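Local coordinates for protein putative polysaccharide binding proteins (DUF1812) (Bacteroides thetaiotaomicron VPI-5482, PDB 3GF8) that is of unknown function but, as a FimB/Mfa2-family lipoprotein of the outer membrane, probably helps to assemble or anchor fimbriae, at residues V74-F79 / N130-G135; D87-T92 / E121-G126; K105-R110 / N178-H183. All blocks are in the same frame, centred on the assembly; numbering follows the deposited sequence.

How the contacts relate
The three contacts lie within one fimbrillin-type chain. Contact 1 and contact 2 share strand 124-133: contact 2 lies at the entry to the strand and contact 1 at its end. Their centres are 25 Å apart. Contacts 2 and 3 are close neighbours, with centres 8 Å apart. Strands 89-91, 105-108 and 180-182 form a small antiparallel sheet, with 105-108 in the middle. Contact 2 joins the region of 89-91 to 121-126. Contact 3 pairs 105-108 with 180-182. The two also touch directly, Tyr125 OH lying 2.6 Å from His183 O. Contact 3 stays about 7 Å from contact 1 at the nearest atoms.

Contact 1 (V74-F79 / N130-G135); sequences VGQYQF and NVNFDG
Val131 lays its CG2 methyl over the face of the Phe79 ring, 3.7 Å from the ring centre and 10° off the ring normal. This is a CH-pi contact. The two side chains cross at about a right angle. CG2, set beside the backbone N of Val131, is the methyl put over the ring, while CG1 also reaches Phe79 CZ. The backbones beneath form an antiparallel beta ladder. Tyr77 and Val131 are a hydrogen-bonded pair, with Tyr77 N to Val131 O at 2.8 Å and a similar bond from Val131 N to Tyr77 O. Gly75 and Phe133 make a second such pair, Gly75 N lying 2.7 Å from Phe133 O. A side chain on Gly75 would crowd Tyr77 OH, and the backbone angles there also favour glycine. Just ahead of strand 75-83, Val74 CG1 packs 3.2 Å from Phe133 O.

The other side of the ladder carries amides. Gln78 and Asn130 lie side by side and point the same way, their amide planes only 6° apart. Gln78 NE2 donates to Asn130 OD1 at 3.1 Å. That bond is bent, with an angle of 138° at the hydrogen, and the donor is tilted from the carbonyl plane. Gln76 and Asn132 meet next to them without a hydrogen bond, Gln76 CG being 3.9 Å from Asn132 CG.

Val131, Phe133 and Tyr77 are on the buried side. The OH of Tyr77 is hydrogen-bonded to Pro73 O. Leu16 and Val18 of strand 16-21 pack against Phe79. The contact pairs two central strands: 75-83 has strand 38-44 on its other edge and 124-133 has strand 139-158, consistent with the transthyretin-like beta fold of the family.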
loop_
_atom_site.group_PDB
_atom_site.type_symbol
_atom_site.label_atom_id
_atom_site.label_comp_id
_atom_site.label_asym_id
_atom_site.label_seq_id
_atom_site.Cartn_x
_atom_site.Cartn_y
_atom_site.Cartn_z
ATOM N N VAL A 74 -11.314 -19.807 -26.726
ATOM C CA VAL A 74 -10.135 -20.618 -26.578
ATOM C C VAL A 74 -8.952 -19.728 -26.913
ATOM O O VAL A 74 -9.039 -18.926 -27.827
ATOM C CB VAL A 74 -10.145 -21.784 -27.565
ATOM C CG1 VAL A 74 -8.792 -22.531 -27.542
ATOM C CG2 VAL A 74 -11.326 -22.692 -27.283
ATOM N N GLY A 75 -7.862 -19.841 -26.163
ATOM C CA GLY A 75 -6.630 -19.156 -26.515
ATOM C C GLY A 75 -5.705 -18.938 -25.343
ATOM O O GLY A 75 -5.945 -19.455 -24.244
ATOM N N GLN A 76 -4.632 -18.193 -25.593
ATOM C CA GLN A 76 -3.682 -17.819 -24.555
ATOM C C GLN A 76 -3.765 -16.327 -24.222
ATOM O O GLN A 76 -3.883 -15.486 -25.112
ATOM C CB GLN A 76 -2.279 -18.197 -24.996
ATOM C CG GLN A 76 -2.097 -19.708 -24.991
ATOM C CD GLN A 76 -0.749 -20.127 -25.503
ATOM O OE1 GLN A 76 0.145 -20.461 -24.718
ATOM N NE2 GLN A 76 -0.582 -20.110 -26.831
ATOM N N TYR A 77 -3.680 -16.016 -22.932
ATOM C CA TYR A 77 -3.924 -14.670 -22.428
ATOM C C TYR A 77 -2.986 -14.366 -21.265
ATOM O O TYR A 77 -2.423 -15.274 -20.671
ATOM C CB TYR A 77 -5.366 -14.561 -21.916
ATOM C CG TYR A 77 -6.387 -14.974 -22.932
ATOM C CD1 TYR A 77 -6.838 -14.085 -23.907
ATOM C CD2 TYR A 77 -6.889 -16.264 -22.940
ATOM C CE1 TYR A 77 -7.779 -14.485 -24.854
ATOM C CE2 TYR A 77 -7.826 -16.658 -23.850
ATOM C CZ TYR A 77 -8.257 -15.786 -24.815
ATOM O OH TYR A 77 -9.191 -16.214 -25.712
ATOM N N GLN A 78 -2.833 -13.088 -20.950
ATOM C CA GLN A 78 -2.342 -12.696 -19.639
ATOM C C GLN A 78 -3.425 -11.958 -18.888
ATOM O O GLN A 78 -4.153 -11.171 -19.480
ATOM C CB GLN A 78 -1.115 -11.844 -19.751
ATOM C CG GLN A 78 0.016 -12.569 -20.409
ATOM C CD GLN A 78 1.283 -11.774 -20.393
ATOM O OE1 GLN A 78 1.379 -10.728 -21.025
ATOM N NE2 GLN A 78 2.282 -12.279 -19.676
ATOM N N PHE A 79 -3.574 -12.271 -17.599
ATOM C CA PHE A 79 -4.508 -11.567 -16.736
ATOM C C PHE A 79 -3.713 -10.877 -15.657
ATOM O O PHE A 79 -2.661 -11.372 -15.214
ATOM C CB PHE A 79 -5.497 -12.485 -15.975
ATOM C CG PHE A 79 -6.446 -13.332 -16.829
ATOM C CD1 PHE A 79 -6.557 -13.198 -18.203
ATOM C CD2 PHE A 79 -7.273 -14.269 -16.181
ATOM C CE1 PHE A 79 -7.443 -14.023 -18.929
ATOM C CE2 PHE A 79 -8.144 -15.076 -16.870
ATOM C CZ PHE A 79 -8.247 -14.952 -18.264
ATOM N N ASN A 130 -0.137 -16.076 -16.805
ATOM C CA ASN A 130 -0.360 -16.584 -18.159
ATOM C C ASN A 130 -1.481 -17.566 -18.107
ATOM O O ASN A 130 -1.504 -18.394 -17.244
ATOM C CB ASN A 130 0.893 -17.253 -18.697
ATOM C CG ASN A 130 2.011 -16.270 -18.871
ATOM O OD1 ASN A 130 1.888 -15.319 -19.647
ATOM N ND2 ASN A 130 3.104 -16.461 -18.123
ATOM N N VAL A 131 -2.436 -17.448 -19.008
ATOM C CA VAL A 131 -3.635 -18.287 -18.994
ATOM C C VAL A 131 -3.753 -18.988 -20.350
ATOM O O VAL A 131 -3.714 -18.345 -21.405
ATOM C CB VAL A 131 -4.891 -17.457 -18.719
ATOM C CG1 VAL A 131 -6.133 -18.324 -18.835
ATOM C CG2 VAL A 131 -4.787 -16.835 -17.341
ATOM N N ASN A 132 -3.855 -20.314 -20.318
ATOM C CA ASN A 132 -4.029 -21.094 -21.537
ATOM C C ASN A 132 -5.344 -21.806 -21.370
ATOM O O ASN A 132 -5.460 -22.639 -20.496
ATOM C CB ASN A 132 -2.876 -22.082 -21.710
ATOM C CG ASN A 132 -3.005 -22.941 -22.976
ATOM O OD1 ASN A 132 -4.053 -22.977 -23.635
ATOM N ND2 ASN A 132 -1.922 -23.642 -23.313
ATOM N N PHE A 133 -6.334 -21.441 -22.183
ATOM C CA PHE A 133 -7.684 -21.983 -22.096
ATOM C C PHE A 133 -8.019 -22.636 -23.440
ATOM O O PHE A 133 -8.122 -21.947 -24.460
ATOM C CB PHE A 133 -8.662 -20.841 -21.804
ATOM C CG PHE A 133 -10.115 -21.253 -21.694
ATOM C CD1 PHE A 133 -10.535 -22.134 -20.700
ATOM C CD2 PHE A 133 -11.075 -20.698 -22.542
ATOM C CE1 PHE A 133 -11.873 -22.502 -20.571
ATOM C CE2 PHE A 133 -12.417 -21.057 -22.419
ATOM C CZ PHE A 133 -12.814 -21.966 -21.417
ATOM N N ASP A 134 -8.209 -23.951 -23.448
ATOM C CA ASP A 134 -8.547 -24.635 -24.704
ATOM C C ASP A 134 -10.023 -25.000 -24.863
ATOM O O ASP A 134 -10.403 -25.606 -25.858
ATOM C CB ASP A 134 -7.656 -25.858 -24.918
ATOM C CG ASP A 134 -7.901 -26.970 -23.924
ATOM O OD1 ASP A 134 -8.987 -27.063 -23.303
ATOM O OD2 ASP A 134 -6.971 -27.781 -23.801
ATOM N N GLY A 135 -10.850 -24.643 -23.888
ATOM C CA GLY A 135 -12.283 -24.899 -23.976
ATOM C C GLY A 135 -12.764 -26.310 -23.692
ATOM O O GLY A 135 -13.974 -26.552 -23.695
#

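Contact 2 (D87-T92 / E121-G126)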
loop_
_atom_site.group_PDB
_atom_site.type_symbol
_atom_site.label_atom_id
_atom_site.label_comp_id
_atom_site.label_asym_id
_atom_site.label_seq_id
_atom_site.Cartn_x
_atom_site.Cartn_y
_atom_site.Cartn_z
ATOM N N ASP A 87 -12.459 6.176 -6.203
ATOM C CA ASP A 87 -12.241 7.585 -6.515
ATOM C C ASP A 87 -10.865 8.150 -6.286
ATOM O O ASP A 87 -10.579 9.211 -6.808
ATOM C CB ASP A 87 -13.215 8.446 -5.752
ATOM C CG ASP A 87 -14.624 8.256 -6.236
ATOM O OD1 ASP A 87 -14.792 7.991 -7.451
ATOM O OD2 ASP A 87 -15.562 8.353 -5.408
ATOM N N SER A 88 -10.009 7.482 -5.531
ATOM C CA SER A 88 -8.687 8.043 -5.265
ATOM C C SER A 88 -7.732 7.927 -6.420
ATOM O O SER A 88 -6.727 8.662 -6.471
ATOM C CB SER A 88 -8.042 7.419 -4.042
ATOM O OG SER A 88 -8.856 7.612 -2.904
ATOM N N TYR A 89 -8.045 7.050 -7.369
ATOM C CA TYR A 89 -7.071 6.678 -8.362
ATOM C C TYR A 89 -7.618 6.879 -9.759
ATOM O O TYR A 89 -8.787 6.623 -9.990
ATOM C CB TYR A 89 -6.721 5.210 -8.172
ATOM C CG TYR A 89 -6.503 4.826 -6.742
ATOM C CD1 TYR A 89 -5.318 5.137 -6.112
ATOM C CD2 TYR A 89 -7.466 4.148 -6.014
ATOM C CE1 TYR A 89 -5.073 4.795 -4.798
ATOM C CE2 TYR A 89 -7.221 3.780 -4.687
ATOM C CZ TYR A 89 -6.014 4.110 -4.086
ATOM O OH TYR A 89 -5.717 3.798 -2.750
ATOM N N ASP A 90 -6.755 7.339 -10.670
ATOM C CA ASP A 90 -7.010 7.237 -12.114
ATOM C C ASP A 90 -6.226 6.096 -12.671
ATOM O O ASP A 90 -4.998 6.059 -12.521
ATOM C CB ASP A 90 -6.589 8.511 -12.862
ATOM C CG ASP A 90 -7.458 9.711 -12.489
ATOM O OD1 ASP A 90 -8.716 9.603 -12.513
ATOM O OD2 ASP A 90 -6.873 10.751 -12.142
ATOM N N ILE A 91 -6.925 5.188 -13.337
ATOM C CA ILE A 91 -6.290 4.094 -14.051
ATOM C C ILE A 91 -6.467 4.435 -15.523
ATOM O O ILE A 91 -7.567 4.739 -15.956
ATOM C CB ILE A 91 -6.952 2.736 -13.731
ATOM C CG1 ILE A 91 -6.940 2.468 -12.202
ATOM C CG2 ILE A 91 -6.250 1.609 -14.512
ATOM C CD1 ILE A 91 -7.908 1.297 -11.706
ATOM N N THR A 92 -5.392 4.415 -16.295
ATOM C CA THR A 92 -5.484 4.731 -17.724
ATOM C C THR A 92 -6.536 3.844 -18.415
ATOM O O THR A 92 -6.724 2.667 -18.045
ATOM C CB THR A 92 -4.115 4.582 -18.413
ATOM O OG1 THR A 92 -3.566 3.334 -18.073
ATOM C CG2 THR A 92 -3.101 5.642 -17.923
ATOM N N GLU A 121 -9.167 4.622 -0.069
ATOM C CA GLU A 121 -9.687 3.251 -0.127
ATOM C C GLU A 121 -8.531 2.308 -0.491
ATOM O O GLU A 121 -7.632 2.644 -1.331
ATOM C CB GLU A 121 -10.862 3.136 -1.107
ATOM C CG GLU A 121 -10.507 3.199 -2.596
ATOM C CD GLU A 121 -10.376 4.599 -3.183
ATOM O OE1 GLU A 121 -10.315 5.585 -2.439
ATOM O OE2 GLU A 121 -10.338 4.716 -4.432
ATOM N N THR A 122 -8.512 1.173 0.195
ATOM C CA THR A 122 -7.392 0.259 0.155
ATOM C C THR A 122 -7.283 -0.326 -1.237
ATOM O O THR A 122 -8.304 -0.683 -1.869
ATOM C CB THR A 122 -7.531 -0.845 1.197
ATOM O OG1 THR A 122 -7.463 -0.238 2.483
ATOM C CG2 THR A 122 -6.412 -1.912 1.060
ATOM N N LEU A 123 -6.030 -0.343 -1.703
ATOM C CA LEU A 123 -5.689 -0.734 -3.041
ATOM C C LEU A 123 -4.860 -2.032 -3.038
ATOM O O LEU A 123 -3.869 -2.125 -2.300
ATOM C CB LEU A 123 -4.872 0.376 -3.702
ATOM C CG LEU A 123 -4.508 0.107 -5.155
ATOM C CD1 LEU A 123 -5.781 0.151 -6.010
ATOM C CD2 LEU A 123 -3.480 1.134 -5.613
ATOM N N TRP A 124 -5.286 -3.011 -3.845
ATOM C CA TRP A 124 -4.503 -4.245 -4.057
ATOM C C TRP A 124 -4.124 -4.421 -5.521
ATOM O O TRP A 124 -4.918 -4.114 -6.423
ATOM C CB TRP A 124 -5.277 -5.511 -3.627
ATOM C CG TRP A 124 -5.563 -5.672 -2.164
ATOM C CD1 TRP A 124 -4.833 -6.387 -1.263
ATOM C CD2 TRP A 124 -6.699 -5.161 -1.444
ATOM N NE1 TRP A 124 -5.432 -6.336 -0.020
ATOM C CE2 TRP A 124 -6.571 -5.586 -0.101
ATOM C CE3 TRP A 124 -7.796 -4.371 -1.795
ATOM C CZ2 TRP A 124 -7.497 -5.234 0.892
ATOM C CZ3 TRP A 124 -8.726 -4.030 -0.801
ATOM C CH2 TRP A 124 -8.567 -4.474 0.520
ATOM N N TYR A 125 -2.913 -4.947 -5.735
ATOM C CA TYR A 125 -2.386 -5.262 -7.062
ATOM C C TYR A 125 -2.501 -6.760 -7.299
ATOM O O TYR A 125 -2.178 -7.567 -6.430
ATOM C CB TYR A 125 -0.931 -4.809 -7.161
ATOM C CG TYR A 125 -0.251 -5.315 -8.394
ATOM C CD1 TYR A 125 -0.493 -4.725 -9.634
ATOM C CD2 TYR A 125 0.638 -6.391 -8.336
ATOM C CE1 TYR A 125 0.129 -5.194 -10.786
ATOM C CE2 TYR A 125 1.274 -6.864 -9.479
ATOM C CZ TYR A 125 1.002 -6.277 -10.708
ATOM O OH TYR A 125 1.605 -6.753 -11.839
ATOM N N GLY A 126 -3.005 -7.130 -8.474
ATOM C CA GLY A 126 -3.200 -8.523 -8.828
ATOM C C GLY A 126 -2.123 -8.873 -9.798
ATOM O O GLY A 126 -2.090 -8.317 -10.893
#
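Glu121 places its CG between the backbone N and the carbonyl carbon (chi1 73°), and its chain then bends at chi2 (-84°). The carboxylate is thereby folded toward Ser88. Ser88 receives it with two groups. Its backbone N donates to Glu121 OE2 at 3.0 Å, on the syn lone pair and nearly straight. Its OG donates to Glu121 OE1 at a short 2.5 Å, also on the syn side but out of the carboxylate plane. Both carboxylate oxygens are thus engaged by one residue. Glu121 OE2 accepts a further bond from Arg86 N, so the group is gripped by three donors.

Tyr89 binds the backbone of Glu121. Its OH donates to Glu121 O at 2.6 Å, almost in line with the C=O bond. The Tyr89 and Glu121 side chains run antiparallel past one another; the ring and carboxylate planes are 63° apart. Tyr89 CE2 lies 3.3 Å from Glu121 OE2.

Segment 87-92 includes the outer strand 89-91 of a small three-stranded antiparallel sheet, while segment 121-126 leads into strand 124-133, which pairs with strands 75-83 and 139-158. The contact ties the small sheet to that strand through bonds that each use at least one side chain, not through strand pairing. An alanine here takes away the carboxylate of Glu121 that Ser88 N, Ser88 OG and Arg86 N share, and the loop before strand 89-91 would probably be freer to shift.

The Tyr89 ring is packed on both faces. Leu123 CD2 sits over one face, offset toward the rim, 4.0 Å above the plane. Ser88 CB lies over the centre of the opposite face. Leu123 CB also reaches Tyr89 CZ at 3.9 Å. Around this pair, Leu106 of the neighbouring strand touches both Tyr89 and Leu123, and Trp82 touches Leu123.

Contact 3 (K105-R110 / N178-H183)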
loop_
_atom_site.group_PDB
_atom_site.type_symbol
_atom_site.label_atom_id
_atom_site.label_comp_id
_atom_site.label_asym_id
_atom_site.label_seq_id
_atom_site.Cartn_x
_atom_site.Cartn_y
_atom_site.Cartn_z
ATOM N N LYS A 105 -1.560 2.167 -16.251
ATOM C CA LYS A 105 -0.896 2.838 -15.149
ATOM C C LYS A 105 -1.965 3.324 -14.202
ATOM O O LYS A 105 -3.039 3.674 -14.632
ATOM C CB LYS A 105 -0.104 4.014 -15.673
ATOM C CG LYS A 105 0.847 3.654 -16.805
ATOM C CD LYS A 105 1.630 4.849 -17.258
ATOM C CE LYS A 105 2.695 4.413 -18.220
ATOM N NZ LYS A 105 3.127 5.549 -19.001
ATOM N N LEU A 106 -1.645 3.362 -12.917
ATOM C CA LEU A 106 -2.562 3.801 -11.890
ATOM C C LEU A 106 -1.863 4.976 -11.229
ATOM O O LEU A 106 -0.675 4.907 -10.891
ATOM C CB LEU A 106 -2.848 2.668 -10.929
ATOM C CG LEU A 106 -3.826 2.903 -9.752
ATOM C CD1 LEU A 106 -4.536 1.634 -9.346
ATOM C CD2 LEU A 106 -3.103 3.459 -8.578
ATOM N N LYS A 107 -2.579 6.082 -11.096
ATOM C CA LYS A 107 -1.994 7.258 -10.470
ATOM C C LYS A 107 -2.886 7.740 -9.337
ATOM O O LYS A 107 -4.088 7.901 -9.513
ATOM C CB LYS A 107 -1.740 8.348 -11.507
ATOM C CG LYS A 107 -1.112 9.568 -10.899
ATOM C CD LYS A 107 -0.946 10.697 -11.883
ATOM C CE LYS A 107 0.462 10.705 -12.474
ATOM N NZ LYS A 107 0.639 11.769 -13.495
ATOM N N LEU A 108 -2.311 7.914 -8.146
ATOM C CA LEU A 108 -3.044 8.534 -7.034
ATOM C C LEU A 108 -3.353 9.976 -7.432
ATOM O O LEU A 108 -2.463 10.694 -7.889
ATOM C CB LEU A 108 -2.201 8.522 -5.750
ATOM C CG LEU A 108 -2.721 9.188 -4.480
ATOM C CD1 LEU A 108 -4.007 8.540 -3.986
ATOM C CD2 LEU A 108 -1.614 9.173 -3.354
ATOM N N LYS A 109 -4.615 10.382 -7.307
ATOM C CA LYS A 109 -5.018 11.729 -7.649
ATOM C C LYS A 109 -4.426 12.711 -6.661
ATOM O O LYS A 109 -4.388 12.440 -5.446
ATOM C CB LYS A 109 -6.548 11.839 -7.624
ATOM C CG LYS A 109 -7.239 11.029 -8.751
ATOM C CD LYS A 109 -8.736 11.300 -8.704
ATOM C CE LYS A 109 -9.549 10.426 -9.606
ATOM N NZ LYS A 109 -10.977 10.417 -9.156
ATOM N N ARG A 110 -3.954 13.836 -7.185
ATOM C CA ARG A 110 -3.468 14.954 -6.370
ATOM C C ARG A 110 -3.795 16.307 -7.006
ATOM O O ARG A 110 -4.000 16.424 -8.198
ATOM C CB ARG A 110 -1.974 14.857 -6.071
ATOM C CG ARG A 110 -1.025 15.289 -7.236
ATOM C CD ARG A 110 -1.289 14.493 -8.522
ATOM N NE ARG A 110 -0.988 13.064 -8.369
ATOM C CZ ARG A 110 0.188 12.496 -8.668
ATOM N NH1 ARG A 110 1.194 13.229 -9.135
ATOM N NH2 ARG A 110 0.368 11.182 -8.485
ATOM N N ASN A 178 5.763 7.823 -4.722
ATOM C CA ASN A 178 5.248 6.478 -4.888
ATOM C C ASN A 178 3.811 6.455 -5.370
ATOM O O ASN A 178 3.153 5.450 -5.222
ATOM C CB ASN A 178 5.377 5.669 -3.571
ATOM C CG ASN A 178 4.676 6.312 -2.381
ATOM O OD1 ASN A 178 4.236 7.456 -2.422
ATOM N ND2 ASN A 178 4.584 5.561 -1.291
ATOM N N GLY A 179 3.347 7.527 -6.007
ATOM C CA GLY A 179 1.941 7.639 -6.391
ATOM C C GLY A 179 1.607 7.206 -7.813
ATOM O O GLY A 179 0.475 7.435 -8.267
ATOM N N HIS A 180 2.546 6.573 -8.521
ATOM C CA HIS A 180 2.303 6.188 -9.937
ATOM C C HIS A 180 2.781 4.743 -10.177
ATOM O O HIS A 180 3.978 4.474 -10.209
ATOM C CB HIS A 180 3.008 7.174 -10.877
ATOM C CG HIS A 180 2.462 7.216 -12.270
ATOM N ND1 HIS A 180 3.142 7.821 -13.305
ATOM C CD2 HIS A 180 1.317 6.724 -12.804
ATOM C CE1 HIS A 180 2.420 7.728 -14.409
ATOM N NE2 HIS A 180 1.318 7.052 -14.137
ATOM N N LEU A 181 1.839 3.813 -10.300
ATOM C CA LEU A 181 2.180 2.393 -10.368
ATOM C C LEU A 181 1.978 1.843 -11.782
ATOM O O LEU A 181 0.948 2.042 -12.385
ATOM C CB LEU A 181 1.353 1.598 -9.354
ATOM C CG LEU A 181 1.497 2.082 -7.906
ATOM C CD1 LEU A 181 0.626 1.294 -6.976
ATOM C CD2 LEU A 181 3.002 2.087 -7.487
ATOM N N GLY A 182 2.975 1.126 -12.277
ATOM C CA GLY A 182 2.879 0.444 -13.552
ATOM C C GLY A 182 2.123 -0.862 -13.463
ATOM O O GLY A 182 1.759 -1.326 -12.372
ATOM N N HIS A 183 1.913 -1.478 -14.624
ATOM C CA HIS A 183 1.180 -2.764 -14.724
ATOM C C HIS A 183 1.855 -3.912 -13.965
ATOM O O HIS A 183 1.214 -4.942 -13.679
ATOM C CB HIS A 183 1.091 -3.189 -16.195
ATOM C CG HIS A 183 2.405 -3.628 -16.740
ATOM N ND1 HIS A 183 3.348 -2.736 -17.216
ATOM C CD2 HIS A 183 2.963 -4.855 -16.818
ATOM C CE1 HIS A 183 4.416 -3.409 -17.604
ATOM N NE2 HIS A 183 4.209 -4.695 -17.366
#
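His180 presents one face of its ring to Lys107, whose CE lies over the ring centre at 3.9 Å, 2° off the ring normal. This is a CH-pi contact made by the aliphatic chain. Lys107 CG is anti to the backbone N (chi1 -179°), and the chain bends at chi3 to bring CE over the ring. Leu106 O comes to the ring edge, near its plane, 3.3 Å from His180 CD2. Lys105 adds its CB, 3.7 Å from His180 NE2. The imidazole is thus packed against three successive residues of the strand.

The backbones form an antiparallel pairing. Leu106 and Leu181 are a hydrogen-bonded pair, with Leu181 N to Leu106 O at 2.8 Å and a similar bond from Leu106 N to Leu181 O. Leu108 N donates to Gly179 O at 2.8 Å, just ahead of strand 180-182. Strand 105-108 is the middle strand of a three-stranded antiparallel sheet, with 89-91 on its other side. His180 and the two lysines project from one side of this sheet, Leu106 and Leu181 from the other, where both touch Trp82.

Outside the pairing, His180 ND1 is hydrogen-bonded to Asp189 O, which probably helps to fix the ring's rotation. Arg110, just after the strand, folds back on Leu108: NE and NH2 both donate to Leu108 O, NE at 2.8 Å, with that oxygen in the guanidinium plane. NH2 also forms a salt bridge with Asp190. Lys107 CD lies over one face of the guanidinium, 3.7 Å above its plane.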